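Local coordinates for protein esterase (Rhizomucor miehei CAU432, PDB 4WY8) that probably hydrolyses carboxylic ester bonds as a carboxylesterase of the alpha/beta hydrolase fold, using a serine nucleophile, at residues A[69-73]-A[150-154]; A[99-103]-A[294-299]; A[174-178]-A[245-251]; A[187-191]-A[310-314]; A[285-289]-A[302-306]. All blocks are in the same frame, centred on the assembly; numbering follows the deposited sequence.

Interaction 1 (A[69-73]-A[150-154]); sequences TITRP and SINVD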
# COMPACT_ATOMS: atom_id res chain seq x y z
N THR A 69 10.43 -18.62 -18.47
CA THR A 69 11.11 -17.42 -18.98
C THR A 69 11.73 -16.69 -17.79
O THR A 69 11.02 -16.23 -16.90
CB THR A 69 10.12 -16.49 -19.75
OG1 THR A 69 9.45 -17.26 -20.76
CG2 THR A 69 10.83 -15.37 -20.43
N ILE A 70 13.05 -16.60 -17.76
CA ILE A 70 13.74 -16.01 -16.63
C ILE A 70 14.35 -14.66 -16.99
O ILE A 70 15.21 -14.58 -17.87
CB ILE A 70 14.84 -16.92 -16.11
CG1 ILE A 70 14.28 -18.33 -15.91
CG2 ILE A 70 15.46 -16.35 -14.83
CD1 ILE A 70 15.33 -19.36 -15.59
N THR A 71 13.93 -13.61 -16.29
CA THR A 71 14.50 -12.29 -16.56
C THR A 71 15.32 -11.80 -15.36
O THR A 71 14.94 -12.05 -14.23
CB THR A 71 13.39 -11.25 -16.93
OG1 THR A 71 12.35 -11.32 -15.96
CG2 THR A 71 12.78 -11.55 -18.30
N ARG A 72 16.45 -11.14 -15.60
CA ARG A 72 17.20 -10.53 -14.50
C ARG A 72 17.80 -9.19 -14.92
O ARG A 72 17.92 -8.93 -16.11
CB ARG A 72 18.28 -11.50 -13.96
CG ARG A 72 18.87 -12.45 -14.94
CD ARG A 72 19.56 -13.66 -14.26
NE ARG A 72 20.70 -13.27 -13.44
CZ ARG A 72 21.04 -13.84 -12.29
NH1 ARG A 72 22.11 -13.41 -11.62
NH2 ARG A 72 20.31 -14.84 -11.79
N PRO A 73 18.18 -8.34 -13.95
CA PRO A 73 18.79 -7.07 -14.36
C PRO A 73 20.10 -7.33 -15.09
O PRO A 73 20.71 -8.38 -14.87
CB PRO A 73 19.04 -6.33 -13.03
CG PRO A 73 18.24 -7.06 -11.99
CD PRO A 73 18.15 -8.48 -12.48
N SER A 150 22.30 -23.48 -10.58
CA SER A 150 22.40 -23.44 -12.03
C SER A 150 21.84 -22.15 -12.64
O SER A 150 22.28 -21.73 -13.70
CB SER A 150 21.66 -24.63 -12.63
OG SER A 150 20.27 -24.34 -12.72
N ILE A 151 20.87 -21.51 -11.99
CA ILE A 151 20.37 -20.25 -12.54
C ILE A 151 20.73 -19.05 -11.68
O ILE A 151 20.10 -18.00 -11.80
CB ILE A 151 18.83 -20.29 -12.76
CG1 ILE A 151 18.09 -20.54 -11.44
CG2 ILE A 151 18.46 -21.36 -13.77
CD1 ILE A 151 16.57 -20.33 -11.54
N ASN A 152 21.74 -19.20 -10.81
CA ASN A 152 22.20 -18.12 -9.93
C ASN A 152 21.11 -17.39 -9.15
O ASN A 152 21.09 -16.16 -9.13
CB ASN A 152 23.00 -17.09 -10.74
CG ASN A 152 24.47 -17.47 -10.89
OD1 ASN A 152 25.10 -17.92 -9.94
ND2 ASN A 152 25.01 -17.30 -12.09
N VAL A 153 20.24 -18.14 -8.49
CA VAL A 153 19.28 -17.59 -7.55
C VAL A 153 19.44 -18.24 -6.18
O VAL A 153 20.01 -19.32 -6.06
CB VAL A 153 17.82 -17.76 -8.06
CG1 VAL A 153 17.66 -17.19 -9.46
CG2 VAL A 153 17.39 -19.21 -8.01
N ASP A 154 18.96 -17.55 -5.15
CA ASP A 154 19.00 -18.03 -3.77
C ASP A 154 17.67 -18.59 -3.32
O ASP A 154 16.74 -17.84 -3.01
CB ASP A 154 19.44 -16.91 -2.84
CG ASP A 154 19.41 -17.30 -1.37
OD1 ASP A 154 19.11 -18.46 -1.02
OD2 ASP A 154 19.71 -16.40 -0.56
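Arg-72 and Ile-70, alternate residues of strand 65-73 whose side chains point the same way, meet the loop that follows helix 145-150, one through a polar contact and the other through an apolar one. The polar contact is a single, straight hydrogen bond: NH2 of Arg-72 donates to the backbone O of Asn-152 over 3.1 Å, and the N-H points directly at the oxygen (180°). The oxygen lies exactly in the guanidinium plane, at its edge, whereas NH2 stands above the carbonyl plane of Asn-152, 59° out of it. The neighbouring O of Ile-151 is also close to NH2, 3.2 Å, but at too poor an angle to count as a bond. A bend at chi3 (-63°) puts a kink in the long arginine chain, which brings the guanidinium between two loops, since NH1 binds Gln-79 O and Thr-76 O. Arginine suits this place because its flat group offers N-H donors on several sides to the backbone oxygens of two loops.

The apolar contact is light. CD1 of Ile-70 touches CG2 of Ile-151 at 4.1 Å, the two side chains crossing at about a right angle.

The loop carbonyl is presented by the way the helix ends. Asn-152, with positive phi, is the C-prime residue of a Schellman motif in which Asn-152 N reaches Lys-149 O and Val-153 N reaches Ala-148 O; an asparagine tolerates that left-handed conformation well. The contact thus joins a helix C-terminus to an antiparallel strand near one margin of the alpha/beta hydrolase sheet.

Interaction 2 (A[99-103]-A[294-299]); sequences THRRT and FNLATL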
# COMPACT_ATOMS: atom_id res chain seq x y z
N THR A 99 2.01 -10.16 -22.84
CA THR A 99 1.05 -9.28 -22.16
C THR A 99 1.62 -8.78 -20.84
O THR A 99 1.32 -7.65 -20.40
CB THR A 99 -0.27 -9.98 -21.90
OG1 THR A 99 -0.07 -11.13 -21.07
CG2 THR A 99 -0.90 -10.42 -23.21
N HIS A 100 2.47 -9.58 -20.21
CA HIS A 100 2.97 -9.20 -18.89
C HIS A 100 4.41 -8.75 -18.94
O HIS A 100 5.06 -8.61 -17.90
CB HIS A 100 2.81 -10.36 -17.90
CG HIS A 100 1.39 -10.63 -17.53
ND1 HIS A 100 0.46 -11.11 -18.43
CD2 HIS A 100 0.72 -10.44 -16.36
CE1 HIS A 100 -0.71 -11.22 -17.83
NE2 HIS A 100 -0.58 -10.82 -16.57
N ARG A 101 4.91 -8.54 -20.16
CA ARG A 101 6.28 -8.10 -20.34
C ARG A 101 6.57 -6.83 -19.56
O ARG A 101 7.60 -6.70 -18.91
CB ARG A 101 6.59 -7.88 -21.82
CG ARG A 101 7.97 -7.25 -22.04
CD ARG A 101 8.27 -7.07 -23.52
NE ARG A 101 7.31 -6.16 -24.13
CZ ARG A 101 7.16 -6.01 -25.44
NH1 ARG A 101 7.89 -6.71 -26.28
NH2 ARG A 101 6.27 -5.15 -25.90
N ARG A 102 5.67 -5.86 -19.66
CA ARG A 102 5.90 -4.58 -18.99
C ARG A 102 6.04 -4.80 -17.46
O ARG A 102 7.04 -4.41 -16.84
CB ARG A 102 4.74 -3.62 -19.32
CG ARG A 102 4.73 -2.32 -18.52
CD ARG A 102 5.80 -1.36 -18.95
NE ARG A 102 5.58 -0.96 -20.35
CZ ARG A 102 6.29 -0.05 -21.00
NH1 ARG A 102 7.28 0.60 -20.39
NH2 ARG A 102 6.01 0.23 -22.26
N THR A 103 5.04 -5.45 -16.89
CA THR A 103 5.01 -5.73 -15.46
C THR A 103 6.26 -6.49 -15.00
O THR A 103 6.90 -6.13 -14.00
CB THR A 103 3.76 -6.53 -15.12
OG1 THR A 103 2.59 -5.77 -15.48
CG2 THR A 103 3.74 -6.87 -13.63
N PHE A 294 -2.03 -4.76 -14.95
CA PHE A 294 -0.73 -5.43 -15.08
C PHE A 294 -0.59 -6.39 -16.28
O PHE A 294 0.44 -7.07 -16.41
CB PHE A 294 -0.40 -6.18 -13.79
CG PHE A 294 -0.16 -5.27 -12.63
CD1 PHE A 294 0.94 -4.43 -12.61
CD2 PHE A 294 -1.05 -5.22 -11.56
CE1 PHE A 294 1.17 -3.57 -11.54
CE2 PHE A 294 -0.84 -4.36 -10.49
CZ PHE A 294 0.27 -3.54 -10.48
N ASN A 295 -1.59 -6.42 -17.16
CA ASN A 295 -1.50 -7.24 -18.38
C ASN A 295 -1.61 -6.44 -19.67
O ASN A 295 -2.17 -6.93 -20.67
CB ASN A 295 -2.60 -8.31 -18.37
CG ASN A 295 -4.01 -7.72 -18.28
OD1 ASN A 295 -4.57 -7.59 -17.19
ND2 ASN A 295 -4.60 -7.40 -19.43
N LEU A 296 -1.08 -5.22 -19.67
CA LEU A 296 -1.20 -4.33 -20.82
C LEU A 296 0.19 -3.93 -21.34
O LEU A 296 1.23 -4.23 -20.72
CB LEU A 296 -2.01 -3.09 -20.44
CG LEU A 296 -3.39 -3.41 -19.83
CD1 LEU A 296 -4.09 -2.15 -19.36
CD2 LEU A 296 -4.30 -4.20 -20.79
N ALA A 297 0.21 -3.26 -22.49
CA ALA A 297 1.48 -2.90 -23.13
C ALA A 297 2.22 -1.85 -22.32
O ALA A 297 3.47 -1.81 -22.32
CB ALA A 297 1.23 -2.41 -24.55
N THR A 298 1.45 -1.02 -21.62
CA THR A 298 1.99 0.04 -20.77
C THR A 298 1.59 -0.16 -19.31
O THR A 298 0.78 -1.03 -18.99
CB THR A 298 1.49 1.41 -21.20
OG1 THR A 298 0.05 1.36 -21.23
CG2 THR A 298 2.00 1.77 -22.60
N LEU A 299 2.13 0.68 -18.44
CA LEU A 299 1.86 0.58 -17.02
C LEU A 299 1.32 1.89 -16.48
O LEU A 299 2.00 2.90 -16.58
CB LEU A 299 3.14 0.18 -16.28
CG LEU A 299 3.00 -0.04 -14.78
CD1 LEU A 299 2.07 -1.23 -14.52
CD2 LEU A 299 4.38 -0.29 -14.17
O HOH W 1 2.52 -5.82 -18.29
O HOH W 2 5.15 -4.29 -23.30
O HOH W 3 3.46 -5.99 -21.86
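Thr-103 OG1 donates a short hydrogen bond to the backbone O of Phe-294, 2.7 Å, and Arg-102, the residue before it, grips the O of Ala-297 with two nitrogens. The arginine approaches side-on: NE lies 3.0 Å from Ala-297 O with an N-H angle of 160°, and NH2 reaches the same oxygen at 3.3 Å, less straight. The oxygen sits in the guanidinium plane, and the two nitrogens come at it from opposite faces of the carbonyl plane. Bends at chi2 and chi3 (74° and 62°) curl the chain so that NE and NH2 both face Ala-297 O, while NH1 goes to Glu-46 O.

Ordered water fills the next layer. Water 1 accepts from Thr-103 N at 2.9 Å and lies close to the carbonyls of Thr-99 and Phe-294; water 3 accepts from Arg-102 N. The first turn of helix 101-111, whose amides have no helical acceptor, is therefore met by solvent held between the segments.

Farther out, the His-100 ring lies with one face over Asn-295, whose CA stands 4.0 Å above the ring centre. The imidazole is fixed at both nitrogens, ND1 hydrogen-bonded to Thr-99 OG1 (2.7 Å) and NE2 bonding Asp-163. CB of Leu-299 packs on CG of Arg-102 at 3.7 Å, so the methylene part of the arginine is used as well as its polar end. The edge of the Phe-294 ring takes Thr-103 OG1 in its plane.

Nearly every polar bond across the contact ends on a main-chain carbonyl of 294-299, which implies that side chains and waters fix the backbone path of this irregular loop, just past the probable catalytic histidine, His-291.

Interaction 3 (A[174-178]-A[245-251]); sequences CIRAK and DDLRVLP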
# COMPACT_ATOMS: atom_id res chain seq x y z
N CYS A 174 0.66 -22.23 -2.85
CA CYS A 174 1.07 -22.19 -1.43
C CYS A 174 0.36 -23.26 -0.58
O CYS A 174 1.03 -24.03 0.14
CB CYS A 174 0.83 -20.80 -0.83
SG CYS A 174 2.04 -19.60 -1.42
N ILE A 175 -0.98 -23.32 -0.67
CA ILE A 175 -1.71 -24.35 0.10
C ILE A 175 -1.21 -25.77 -0.24
O ILE A 175 -1.01 -26.64 0.64
CB ILE A 175 -3.21 -24.30 -0.16
CG1 ILE A 175 -3.75 -22.91 0.15
CG2 ILE A 175 -3.94 -25.40 0.63
CD1 ILE A 175 -5.17 -22.68 -0.38
N ARG A 176 -1.00 -26.01 -1.53
CA ARG A 176 -0.53 -27.30 -1.99
C ARG A 176 0.87 -27.66 -1.46
O ARG A 176 1.08 -28.78 -1.01
CB ARG A 176 -0.53 -27.35 -3.51
CG ARG A 176 -0.19 -28.72 -4.00
CD ARG A 176 -1.34 -29.68 -3.70
NE ARG A 176 -0.87 -31.06 -3.72
CZ ARG A 176 -0.62 -31.76 -4.82
NH1 ARG A 176 -0.80 -31.21 -6.01
NH2 ARG A 176 -0.19 -33.00 -4.71
N ALA A 177 1.81 -26.72 -1.51
CA ALA A 177 3.14 -26.99 -0.99
C ALA A 177 3.06 -27.26 0.52
O ALA A 177 3.79 -28.09 1.04
CB ALA A 177 4.09 -25.80 -1.27
N LYS A 178 2.17 -26.56 1.21
CA LYS A 178 1.98 -26.84 2.63
C LYS A 178 1.53 -28.29 2.84
O LYS A 178 2.05 -28.99 3.71
CB LYS A 178 0.95 -25.90 3.25
CG LYS A 178 0.62 -26.29 4.70
CD LYS A 178 -0.71 -25.72 5.19
CE LYS A 178 -1.05 -26.21 6.59
NZ LYS A 178 -2.36 -25.67 7.07
N ASP A 245 -8.31 -23.82 9.35
CA ASP A 245 -7.23 -24.79 9.57
C ASP A 245 -6.50 -25.17 8.28
O ASP A 245 -5.30 -25.48 8.31
CB ASP A 245 -7.76 -26.05 10.26
CG ASP A 245 -7.67 -25.96 11.78
OD1 ASP A 245 -8.26 -25.04 12.38
OD2 ASP A 245 -6.99 -26.83 12.37
N ASP A 246 -7.21 -25.22 7.17
CA ASP A 246 -6.56 -25.49 5.89
C ASP A 246 -5.49 -24.43 5.57
O ASP A 246 -4.52 -24.72 4.89
CB ASP A 246 -7.59 -25.54 4.76
CG ASP A 246 -8.39 -26.85 4.74
OD1 ASP A 246 -7.91 -27.89 5.24
OD2 ASP A 246 -9.53 -26.82 4.21
N LEU A 247 -5.70 -23.20 6.06
CA LEU A 247 -4.91 -22.03 5.64
C LEU A 247 -3.81 -21.64 6.65
O LEU A 247 -3.05 -20.70 6.43
CB LEU A 247 -5.84 -20.83 5.44
CG LEU A 247 -6.84 -20.99 4.29
CD1 LEU A 247 -7.81 -19.82 4.24
CD2 LEU A 247 -6.11 -21.20 2.97
N ARG A 248 -3.74 -22.36 7.77
CA ARG A 248 -2.73 -22.10 8.79
C ARG A 248 -1.34 -22.35 8.24
O ARG A 248 -1.19 -23.14 7.30
CB ARG A 248 -2.98 -22.99 10.01
CG ARG A 248 -4.27 -22.69 10.70
CD ARG A 248 -4.37 -23.29 12.09
NE ARG A 248 -5.66 -22.94 12.67
CZ ARG A 248 -5.87 -21.85 13.39
NH1 ARG A 248 -4.85 -21.02 13.62
NH2 ARG A 248 -7.07 -21.58 13.89
N VAL A 249 -0.33 -21.72 8.84
CA VAL A 249 1.07 -21.84 8.43
C VAL A 249 1.26 -21.76 6.90
O VAL A 249 1.87 -22.59 6.24
CB VAL A 249 1.71 -23.14 9.10
CG1 VAL A 249 1.01 -23.43 10.44
CG2 VAL A 249 1.65 -24.40 8.25
N LEU A 250 0.73 -20.69 6.32
CA LEU A 250 1.01 -20.35 4.92
C LEU A 250 2.09 -19.26 4.87
O LEU A 250 2.38 -18.58 5.88
CB LEU A 250 -0.26 -19.89 4.21
CG LEU A 250 -1.25 -21.01 3.90
CD1 LEU A 250 -2.43 -20.47 3.13
CD2 LEU A 250 -0.60 -22.15 3.16
N PRO A 251 2.70 -19.06 3.68
CA PRO A 251 3.76 -18.04 3.65
C PRO A 251 3.25 -16.61 3.86
O PRO A 251 2.11 -16.29 3.54
CB PRO A 251 4.39 -18.23 2.26
CG PRO A 251 4.08 -19.66 1.90
CD PRO A 251 2.69 -19.89 2.46
O HOH W 4 -2.68 -27.03 9.34
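Lys-178 reaches across to the 245-251 segment as a straight rod: CG lies anti to the backbone N (chi1 173°), and the chain is extended beyond CG, so that NZ arrives among carbonyl oxygens at the end of the short helix 244-247. There it donates to Arg-248 O at 2.8 Å, from above the carbonyl plane, and weakly to Asp-246 O at 3.2 Å. Water 4 accepts a further bond from NZ and donates to Asp-245 O. A lysine suits this spot because its three ammonium protons can serve several carbonyls at once. The rod is flanked on the way: CG2 of Val-249 lies against CE at 3.6 Å, the valine set crosswise to the lysine chain.

Helix 165-179 follows what is probably the nucleophile elbow (GxSxG) of the alpha/beta hydrolase fold, in which the probable catalytic serine sits just before this helix; the contact lies towards the helix's far end, where the chain of 245-251 leads into strand 253-258. Cys-174 and Lys-178, one helical turn apart, both point to the 245-251 segment.

Nearer the helix backbone than the ammonium group, the packing is apolar. CD1 of Ile-175 meets CD2 of Leu-247 at 3.8 Å, and its CG1 meets CD1 of Leu-250 at 4.1 Å, the isoleucine lying slantwise to both leucines. The other leucine branch, CD2 of Leu-250, settles against the helix backbone, 3.9 Å from Ile-175 CA. Cys-174 turns its sulfur to the proline ring, SG resting 3.9 Å from CG of Pro-251; Tyr-270 of helix 264-276 covers Ile-175 and Leu-247.

Interaction 4 (A[187-191]-A[310-314]); sequences GQVLI and IVAWL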
# COMPACT_ATOMS: atom_id res chain seq x y z
N GLY A 187 7.14 -16.30 0.72
CA GLY A 187 6.23 -15.17 0.64
C GLY A 187 5.31 -15.36 -0.55
O GLY A 187 5.68 -15.98 -1.55
N GLN A 188 4.11 -14.82 -0.44
CA GLN A 188 3.18 -14.90 -1.55
C GLN A 188 2.64 -13.50 -1.79
O GLN A 188 2.27 -12.80 -0.84
CB GLN A 188 2.06 -15.91 -1.26
CG GLN A 188 1.20 -15.56 -0.06
CD GLN A 188 0.16 -16.64 0.28
OE1 GLN A 188 -0.57 -17.11 -0.60
NE2 GLN A 188 0.06 -16.99 1.58
N VAL A 189 2.64 -13.06 -3.05
CA VAL A 189 2.04 -11.77 -3.42
C VAL A 189 0.82 -11.97 -4.30
O VAL A 189 0.95 -12.46 -5.44
CB VAL A 189 3.01 -10.85 -4.19
CG1 VAL A 189 2.30 -9.56 -4.61
CG2 VAL A 189 4.29 -10.57 -3.35
N LEU A 190 -0.35 -11.60 -3.78
CA LEU A 190 -1.60 -11.83 -4.50
C LEU A 190 -2.21 -10.52 -5.01
O LEU A 190 -2.71 -9.70 -4.23
CB LEU A 190 -2.62 -12.57 -3.62
CG LEU A 190 -2.19 -13.80 -2.82
CD1 LEU A 190 -3.40 -14.39 -2.08
CD2 LEU A 190 -1.54 -14.86 -3.70
N ILE A 191 -2.12 -10.30 -6.31
CA ILE A 191 -2.62 -9.09 -6.92
C ILE A 191 -3.99 -9.33 -7.51
O ILE A 191 -4.13 -10.11 -8.46
CB ILE A 191 -1.68 -8.59 -8.02
CG1 ILE A 191 -0.27 -8.44 -7.47
CG2 ILE A 191 -2.20 -7.27 -8.60
CD1 ILE A 191 0.77 -8.13 -8.54
N ILE A 310 5.06 -3.30 -3.69
CA ILE A 310 5.41 -4.71 -3.72
C ILE A 310 6.90 -4.92 -3.49
O ILE A 310 7.30 -5.80 -2.74
CB ILE A 310 5.01 -5.36 -5.07
CG1 ILE A 310 3.48 -5.47 -5.18
CG2 ILE A 310 5.62 -6.75 -5.24
CD1 ILE A 310 3.01 -5.84 -6.56
N VAL A 311 7.71 -4.09 -4.13
CA VAL A 311 9.15 -4.21 -3.96
C VAL A 311 9.58 -3.89 -2.54
O VAL A 311 10.41 -4.61 -1.98
CB VAL A 311 9.88 -3.29 -4.95
CG1 VAL A 311 11.39 -3.23 -4.62
CG2 VAL A 311 9.64 -3.79 -6.36
N ALA A 312 9.00 -2.85 -1.93
CA ALA A 312 9.33 -2.54 -0.53
C ALA A 312 9.00 -3.73 0.40
O ALA A 312 9.77 -4.09 1.30
CB ALA A 312 8.59 -1.29 -0.07
N TRP A 313 7.84 -4.31 0.17
CA TRP A 313 7.39 -5.47 0.96
C TRP A 313 8.26 -6.70 0.76
O TRP A 313 8.53 -7.42 1.73
CB TRP A 313 5.96 -5.80 0.61
CG TRP A 313 5.36 -6.94 1.38
CD1 TRP A 313 4.66 -6.87 2.55
CD2 TRP A 313 5.37 -8.32 1.00
NE1 TRP A 313 4.25 -8.13 2.93
CE2 TRP A 313 4.68 -9.04 2.00
CE3 TRP A 313 5.93 -9.02 -0.08
CZ2 TRP A 313 4.51 -10.42 1.94
CZ3 TRP A 313 5.75 -10.40 -0.14
CH2 TRP A 313 5.05 -11.09 0.87
N LEU A 314 8.67 -6.96 -0.48
CA LEU A 314 9.61 -8.04 -0.80
C LEU A 314 10.94 -7.81 -0.09
O LEU A 314 11.55 -8.75 0.44
CB LEU A 314 9.86 -8.15 -2.30
CG LEU A 314 8.86 -8.75 -3.30
CD1 LEU A 314 9.32 -8.52 -4.75
CD2 LEU A 314 8.73 -10.23 -3.02
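Leu-314 N donates to Ile-310 O at 2.9 Å, closing the turn of helix 301-322 that sets Ile-310 and Trp-313 facing Val-189; no hydrogen bond crosses between the two segments. Trp-313 is thrown forward from the helix with CG anti to the backbone N (chi1 -178°), which carries its six-membered ring to the strand. There CH2, at the far corner of the indole, comes 3.7 Å from the carbonyl oxygen of Gln-188. CZ3 lies 3.5 Å from CG2 of Val-189, approaching obliquely, the valine and the indole passing alongside one another as they point opposite ways. Beyond this, the ring edge meets Gly-187, whose CA lies near the indole plane at 4.3 Å from CH2; glycine suits the place, lacking a side chain where the ring edge comes close.

Strand 188-191 and helix 310-314 have axes 10.6 Å apart, with 163° between their directions. This is the layered packing of the alpha/beta hydrolase fold, a long C-terminal helix packed on one face of the central sheet, nearly antiparallel to strand 188-191 and also touching strands 159-163 and 253-258. Arg-252 makes a cation-pi contact with Trp-313, and Glu-305 of the second subunit also packs on it.

A little way along the strand, Ile-310 fills the space beside Val-189. Its CD1 meets CD1 of Ile-191 at 3.8 Å, the two isoleucines lying athwart each other, and sits 4.3 Å from CG1 of Val-189. Valine fits the strand here by offering a short, broad methyl surface to the helix, whereas Ile-191 reaches it with CD1, the end of its longer branch.

Interaction 5 (A[285-289]-A[302-306]); sequences RYLGI and TGSEI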
# COMPACT_ATOMS: atom_id res chain seq x y z
N ARG A 285 -6.35 -2.22 -0.20
CA ARG A 285 -7.20 -1.90 -1.34
C ARG A 285 -6.72 -0.59 -1.96
O ARG A 285 -6.58 0.40 -1.25
CB ARG A 285 -8.66 -1.77 -0.89
CG ARG A 285 -9.60 -1.30 -2.00
CD ARG A 285 -10.89 -0.76 -1.43
NE ARG A 285 -11.67 -1.81 -0.75
CZ ARG A 285 -12.94 -1.67 -0.38
NH1 ARG A 285 -13.57 -0.53 -0.64
NH2 ARG A 285 -13.58 -2.66 0.23
N TYR A 286 -6.40 -0.59 -3.25
CA TYR A 286 -6.03 0.66 -3.91
C TYR A 286 -7.26 1.34 -4.47
O TYR A 286 -8.06 0.71 -5.18
CB TYR A 286 -5.01 0.41 -5.01
CG TYR A 286 -3.57 0.45 -4.51
CD1 TYR A 286 -3.04 -0.62 -3.77
CD2 TYR A 286 -2.75 1.53 -4.78
CE1 TYR A 286 -1.73 -0.58 -3.29
CE2 TYR A 286 -1.43 1.57 -4.32
CZ TYR A 286 -0.93 0.51 -3.58
OH TYR A 286 0.36 0.55 -3.14
N LEU A 287 -7.40 2.63 -4.18
CA LEU A 287 -8.58 3.35 -4.64
C LEU A 287 -8.41 3.88 -6.06
O LEU A 287 -7.29 4.16 -6.51
CB LEU A 287 -8.93 4.49 -3.70
CG LEU A 287 -9.95 4.12 -2.62
CD1 LEU A 287 -9.37 3.20 -1.54
CD2 LEU A 287 -10.52 5.38 -1.99
N GLY A 288 -9.54 3.96 -6.76
CA GLY A 288 -9.61 4.53 -8.09
C GLY A 288 -9.05 3.70 -9.23
O GLY A 288 -8.86 4.22 -10.33
N ILE A 289 -8.81 2.41 -9.00
CA ILE A 289 -8.28 1.58 -10.08
C ILE A 289 -9.19 0.42 -10.42
O ILE A 289 -10.06 0.01 -9.65
CB ILE A 289 -6.87 1.00 -9.74
CG1 ILE A 289 -6.95 0.02 -8.57
CG2 ILE A 289 -5.88 2.09 -9.44
CD1 ILE A 289 -5.71 -0.81 -8.43
N THR A 302 -0.56 4.45 -11.23
CA THR A 302 -0.85 3.72 -10.01
C THR A 302 -0.27 2.32 -10.06
O THR A 302 0.18 1.80 -9.04
CB THR A 302 -2.35 3.61 -9.74
OG1 THR A 302 -2.98 4.88 -9.93
CG2 THR A 302 -2.56 3.13 -8.29
N GLY A 303 -0.25 1.70 -11.25
CA GLY A 303 0.39 0.41 -11.41
C GLY A 303 1.84 0.47 -10.93
O GLY A 303 2.33 -0.41 -10.22
N SER A 304 2.52 1.55 -11.31
CA SER A 304 3.91 1.76 -10.92
C SER A 304 4.06 1.98 -9.41
O SER A 304 5.02 1.46 -8.78
CB SER A 304 4.51 2.94 -11.69
OG SER A 304 5.88 3.11 -11.37
N GLU A 305 3.15 2.76 -8.83
CA GLU A 305 3.21 2.92 -7.38
C GLU A 305 3.08 1.56 -6.71
O GLU A 305 3.83 1.21 -5.79
CB GLU A 305 2.12 3.86 -6.86
CG GLU A 305 2.07 5.22 -7.54
CD GLU A 305 3.34 6.06 -7.36
OE1 GLU A 305 4.07 5.92 -6.35
OE2 GLU A 305 3.60 6.86 -8.29
N ILE A 306 2.14 0.77 -7.20
CA ILE A 306 1.87 -0.54 -6.64
C ILE A 306 3.09 -1.41 -6.74
O ILE A 306 3.43 -2.08 -5.77
CB ILE A 306 0.67 -1.22 -7.33
CG1 ILE A 306 -0.64 -0.57 -6.90
CG2 ILE A 306 0.60 -2.73 -7.02
CD1 ILE A 306 -1.84 -1.03 -7.79
O HOH W 5 1.96 2.90 -3.40
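Tyr-286 lays one face of its ring on Ile-306, joining strand 281-286, one of the two outermost strands of the alpha/beta hydrolase sheet within this chain, to the start of the long C-terminal helix 301-322. From CB, which points to the helix, the ring leads off with CG 4.0 Å from CD1 of Ile-306. Next, CD2 passes CG2 of Thr-302 obliquely at 3.9 Å. The middle of the ring carries the main contact: CG1 of Ile-306 stands 3.4 Å above the centroid, only 12° off the normal, a CH-pi interaction with CE2 the nearest ring carbon. At the tip the contact turns polar. OH lies 2.9 Å from water 5, which is in the ring plane and weakly donates to Glu-305 O, and OH is also hydrogen-bonded to His-309 ND1. Tyrosine suits the place, since its ring gives a flat apolar surface and its hydroxyl meets the polar atoms beyond it.

After the chain turns its corner at Leu-287 and Gly-288, the latter with a positive phi that glycine adopts easily, Ile-289 comes back to the same helix. Its CG1 takes the position between backbone N and carbonyl carbon (chi1 66°), leaving CG2 beside the backbone N to touch the helix.

The sheet continues into the second subunit, for Arg-285 and Tyr-286 pair antiparallel with a strand of that chain, and Glu-305 forms a salt bridge with Arg-252 of the same subunit. Ile-289 and Ile-306 meet end-on, CD1 to CD1 at 3.9 Å, while CG2 of Ile-289 rests 3.7 Å from CG2 of Thr-302.

How the interactions relate
Interactions 4 and 5 share helix 301-322 and the same sheet; both are buried, lack hydrogen bonds between their segments and rest on aromatic-aliphatic packing, and both border the second subunit. Interaction 2 touches each of them through Phe-294, which packs on Ile-191 and Ile-306, but is itself held by polar bonds and water, as befits an irregular loop. Interaction 3, partly exposed, combines a lysine among carbonyls with an apolar layer and joins interaction 4 through Pro-251 O and Gln-188 NE2. Interaction 1 lies near the opposite end of the strand order, its centre about 28 Å from that of interaction 5, a buried arginine supplying its one hydrogen bond.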